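Local coordinates for protein FKBP-type peptidyl-prolyl cis-trans isomerase fkpA (Escherichia coli, PDB 1Q6H) that catalyses the cis-trans isomerisation of peptide bonds preceding proline, speeding protein folding in the bacterial periplasm, and also acts as a chaperone, at residues Val143-Gly148 with Asp157-Arg162. Numbering follows the deposited sequence.
Sequences VVNYKG and DNSYTR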
ATOM      1  N   VAL A 143     -19.608 -26.637 -25.655  1.00 10.66           N
ATOM      2  CA  VAL A 143     -18.333 -26.229 -26.196  1.00 10.49           C
ATOM      3  C   VAL A 143     -18.631 -25.208 -27.288  1.00 11.04           C
ATOM      4  O   VAL A 143     -19.358 -25.490 -28.269  1.00 12.84           O
ATOM      5  CB  VAL A 143     -17.564 -27.423 -26.776  1.00 10.80           C
ATOM      6  CG1 VAL A 143     -16.179 -26.999 -27.237  1.00 10.59           C
ATOM      7  CG2 VAL A 143     -17.446 -28.572 -25.734  1.00 10.28           C
ATOM      8  N   VAL A 144     -18.090 -24.018 -27.121  1.00 10.05           N
ATOM      9  CA  VAL A 144     -18.378 -22.928 -28.015  1.00 11.39           C
ATOM     10  C   VAL A 144     -17.173 -22.101 -28.419  1.00 11.77           C
ATOM     11  O   VAL A 144     -16.211 -21.982 -27.694  1.00 11.33           O
ATOM     12  CB  VAL A 144     -19.350 -21.911 -27.376  1.00 11.55           C
ATOM     13  CG1 VAL A 144     -20.713 -22.522 -27.097  1.00 11.03           C
ATOM     14  CG2 VAL A 144     -18.766 -21.344 -26.082  1.00 14.78           C
ATOM     15  N   ASN A 145     -17.280 -21.505 -29.593  1.00 11.50           N
ATOM     16  CA  ASN A 145     -16.398 -20.454 -29.974  1.00 13.72           C
ATOM     17  C   ASN A 145     -17.277 -19.204 -29.894  1.00 14.31           C
ATOM     18  O   ASN A 145     -18.481 -19.244 -30.188  1.00 13.72           O
ATOM     19  CB  ASN A 145     -15.862 -20.661 -31.387  1.00 15.71           C
ATOM     20  CG  ASN A 145     -14.728 -21.641 -31.437  1.00 16.59           C
ATOM     21  OD1 ASN A 145     -13.858 -21.654 -30.566  1.00 19.74           O
ATOM     22  ND2 ASN A 145     -14.712 -22.456 -32.468  1.00 17.72           N
ATOM     23  N   TYR A 146     -16.703 -18.093 -29.475  1.00 13.41           N
ATOM     24  CA  TYR A 146     -17.484 -16.887 -29.420  1.00 14.56           C
ATOM     25  C   TYR A 146     -16.634 -15.677 -29.417  1.00 14.60           C
ATOM     26  O   TYR A 146     -15.457 -15.735 -29.094  1.00 12.97           O
ATOM     27  CB  TYR A 146     -18.322 -16.843 -28.150  1.00 15.13           C
ATOM     28  CG  TYR A 146     -17.482 -16.797 -26.915  1.00 16.47           C
ATOM     29  CD1 TYR A 146     -17.034 -17.956 -26.334  1.00 17.20           C
ATOM     30  CD2 TYR A 146     -17.129 -15.586 -26.335  1.00 16.85           C
ATOM     31  CE1 TYR A 146     -16.245 -17.926 -25.211  1.00 19.17           C
ATOM     32  CE2 TYR A 146     -16.368 -15.543 -25.219  1.00 19.02           C
ATOM     33  CZ  TYR A 146     -15.917 -16.716 -24.655  1.00 19.68           C
ATOM     34  OH  TYR A 146     -15.114 -16.678 -23.545  1.00 19.94           O
ATOM     35  N   LYS A 147     -17.274 -14.572 -29.763  1.00 14.90           N
ATOM     36  CA  LYS A 147     -16.683 -13.261 -29.636  1.00 15.49           C
ATOM     37  C   LYS A 147     -17.677 -12.377 -28.870  1.00 14.82           C
ATOM     38  O   LYS A 147     -18.888 -12.368 -29.177  1.00 14.62           O
ATOM     39  CB  LYS A 147     -16.381 -12.713 -31.005  1.00 16.18           C
ATOM     40  CG  LYS A 147     -15.977 -11.302 -30.995  1.00 17.85           C
ATOM     41  CD  LYS A 147     -15.599 -10.856 -32.379  1.00 19.19           C
ATOM     42  CE  LYS A 147     -16.739 -10.197 -33.104  1.00 20.36           C
ATOM     43  NZ  LYS A 147     -16.135  -9.243 -34.111  1.00 23.22           N
ATOM     44  N   GLY A 148     -17.167 -11.655 -27.875  1.00 13.89           N
ATOM     45  CA  GLY A 148     -17.988 -10.779 -27.044  1.00 13.73           C
ATOM     46  C   GLY A 148     -17.608  -9.308 -27.163  1.00 13.75           C
ATOM     47  O   GLY A 148     -16.444  -8.948 -26.928  1.00 15.68           O
ATOM     48  N   ASP A 157     -14.009 -10.141 -25.008  1.00 16.91           N
ATOM     49  CA  ASP A 157     -13.613 -11.549 -24.899  1.00 17.51           C
ATOM     50  C   ASP A 157     -13.740 -12.182 -26.280  1.00 17.54           C
ATOM     51  O   ASP A 157     -14.667 -11.851 -27.032  1.00 18.54           O
ATOM     52  CB  ASP A 157     -14.478 -12.248 -23.851  1.00 17.06           C
ATOM     53  CG  ASP A 157     -13.990 -13.655 -23.487  1.00 19.18           C
ATOM     54  OD1 ASP A 157     -12.897 -14.101 -23.889  1.00 18.20           O
ATOM     55  OD2 ASP A 157     -14.819 -14.368 -22.721  1.00 15.48           O
ATOM     56  N   ASN A 158     -12.811 -13.074 -26.628  1.00 16.63           N
ATOM     57  CA  ASN A 158     -12.754 -13.675 -27.974  1.00 15.33           C
ATOM     58  C   ASN A 158     -12.030 -15.013 -27.897  1.00 14.68           C
ATOM     59  O   ASN A 158     -10.800 -15.068 -27.907  1.00 12.97           O
ATOM     60  CB  ASN A 158     -12.020 -12.728 -28.927  1.00 15.44           C
ATOM     61  CG  ASN A 158     -11.982 -13.223 -30.372  1.00 17.36           C
ATOM     62  OD1 ASN A 158     -12.115 -14.411 -30.655  1.00 15.19           O
ATOM     63  ND2 ASN A 158     -11.754 -12.278 -31.305  1.00 20.02           N
ATOM     64  N   SER A 159     -12.796 -16.095 -27.821  1.00 12.74           N
ATOM     65  CA  SER A 159     -12.208 -17.428 -27.648  1.00 11.92           C
ATOM     66  C   SER A 159     -11.233 -17.844 -28.744  1.00 11.93           C
ATOM     67  O   SER A 159     -10.266 -18.579 -28.490  1.00 10.75           O
ATOM     68  CB  SER A 159     -13.330 -18.458 -27.559  1.00 12.22           C
ATOM     69  OG  SER A 159     -13.987 -18.604 -28.816  1.00 12.40           O
ATOM     70  N   TYR A 160     -11.501 -17.387 -29.966  1.00 11.99           N
ATOM     71  CA  TYR A 160     -10.741 -17.781 -31.140  1.00 13.21           C
ATOM     72  C   TYR A 160      -9.296 -17.437 -30.910  1.00 13.24           C
ATOM     73  O   TYR A 160      -8.375 -18.183 -31.277  1.00 13.32           O
ATOM     74  CB  TYR A 160     -11.259 -17.042 -32.400  1.00 14.48           C
ATOM     75  CG  TYR A 160     -12.704 -17.347 -32.792  1.00 15.55           C
ATOM     76  CD1 TYR A 160     -13.002 -18.439 -33.587  1.00 18.39           C
ATOM     77  CD2 TYR A 160     -13.768 -16.538 -32.365  1.00 17.71           C
ATOM     78  CE1 TYR A 160     -14.302 -18.737 -33.946  1.00 17.97           C
ATOM     79  CE2 TYR A 160     -15.079 -16.829 -32.712  1.00 17.11           C
ATOM     80  CZ  TYR A 160     -15.335 -17.931 -33.513  1.00 19.77           C
ATOM     81  OH  TYR A 160     -16.615 -18.271 -33.896  1.00 22.10           O
ATOM     82  N   THR A 161      -9.086 -16.305 -30.260  1.00 13.10           N
ATOM     83  CA  THR A 161      -7.731 -15.864 -30.021  1.00 13.66           C
ATOM     84  C   THR A 161      -7.017 -16.776 -29.052  1.00 14.26           C
ATOM     85  O   THR A 161      -5.783 -16.731 -28.978  1.00 15.54           O
ATOM     86  CB  THR A 161      -7.695 -14.456 -29.456  1.00 13.28           C
ATOM     87  OG1 THR A 161      -8.286 -14.455 -28.161  1.00 13.41           O
ATOM     88  CG2 THR A 161      -8.516 -13.485 -30.300  1.00 14.13           C
ATOM     89  N   ARG A 162      -7.755 -17.586 -28.302  1.00 13.88           N
ATOM     90  CA  ARG A 162      -7.094 -18.478 -27.342  1.00 14.97           C
ATOM     91  C   ARG A 162      -6.728 -19.787 -28.027  1.00 15.26           C
ATOM     92  O   ARG A 162      -6.031 -20.640 -27.465  1.00 16.29           O
ATOM     93  CB  ARG A 162      -7.965 -18.702 -26.109  1.00 16.04           C
ATOM     94  CG  ARG A 162      -8.023 -17.522 -25.173  1.00 15.87           C
ATOM     95  CD  ARG A 162      -8.786 -17.801 -23.884  1.00 17.71           C
ATOM     96  NE  ARG A 162     -10.189 -18.118 -24.133  1.00 16.92           N
ATOM     97  CZ  ARG A 162     -11.197 -17.272 -24.019  1.00 17.94           C
ATOM     98  NH1 ARG A 162     -10.997 -16.016 -23.634  1.00 18.66           N
ATOM     99  NH2 ARG A 162     -12.425 -17.688 -24.295  1.00 15.16           N
TER
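The beta hairpin of the FKBP domain formed by strands 141-150 and 155-158 joins Y146 to D157, S159 and R162 at the point where the second strand gives way to a turn. G148 and D157 form an antiparallel hydrogen-bonded pair, with G148 N 2.6 Å from D157 O and a weak return bond from D157 N to G148 O. Beyond the neighbouring K147-N158 pair the chain adopts helical torsions, and S159 takes over the pairing: its N donates to Y146 O, while Y146 N gives a fairly straight bond to S159 OG at 2.8 Å. Serine suits this place because its short hydroxyl, set between its own N and carbonyl carbon (chi1 69°), stands in for a backbone acceptor, and its CB lies over one face of the Y146 ring. Both members of the D157-R162 salt bridge hold Y146 OH: it donates to D157 OD2 in a very short bond of 2.5 Å and accepts from R162 NH2 at 3.0 Å. The carboxylate stands nearly perpendicular to the ring, 85° between planes, with OD2 at the ring edge. A phenylalanine in place of Y146 lacks the hydroxyl that D157 OD2 and R162 NH2 share, and the salt bridge would probably be freer to shift. W177, in helix 175-180, packs edge-to-face with the Y146 ring, consistent with the tyrosine and tryptophan that line the substrate pocket in related FKBP domains. On the opposite face of the hairpin, which carries K147 and N158, the side chain of Y160 crosses that of N145 at about a right angle, Y160 CZ 3.5 Å from N145 CB. R162 closes the group through NH1, 2.7 Å from D157 OD1, which receives it in the guanidinium plane through the syn lone pair.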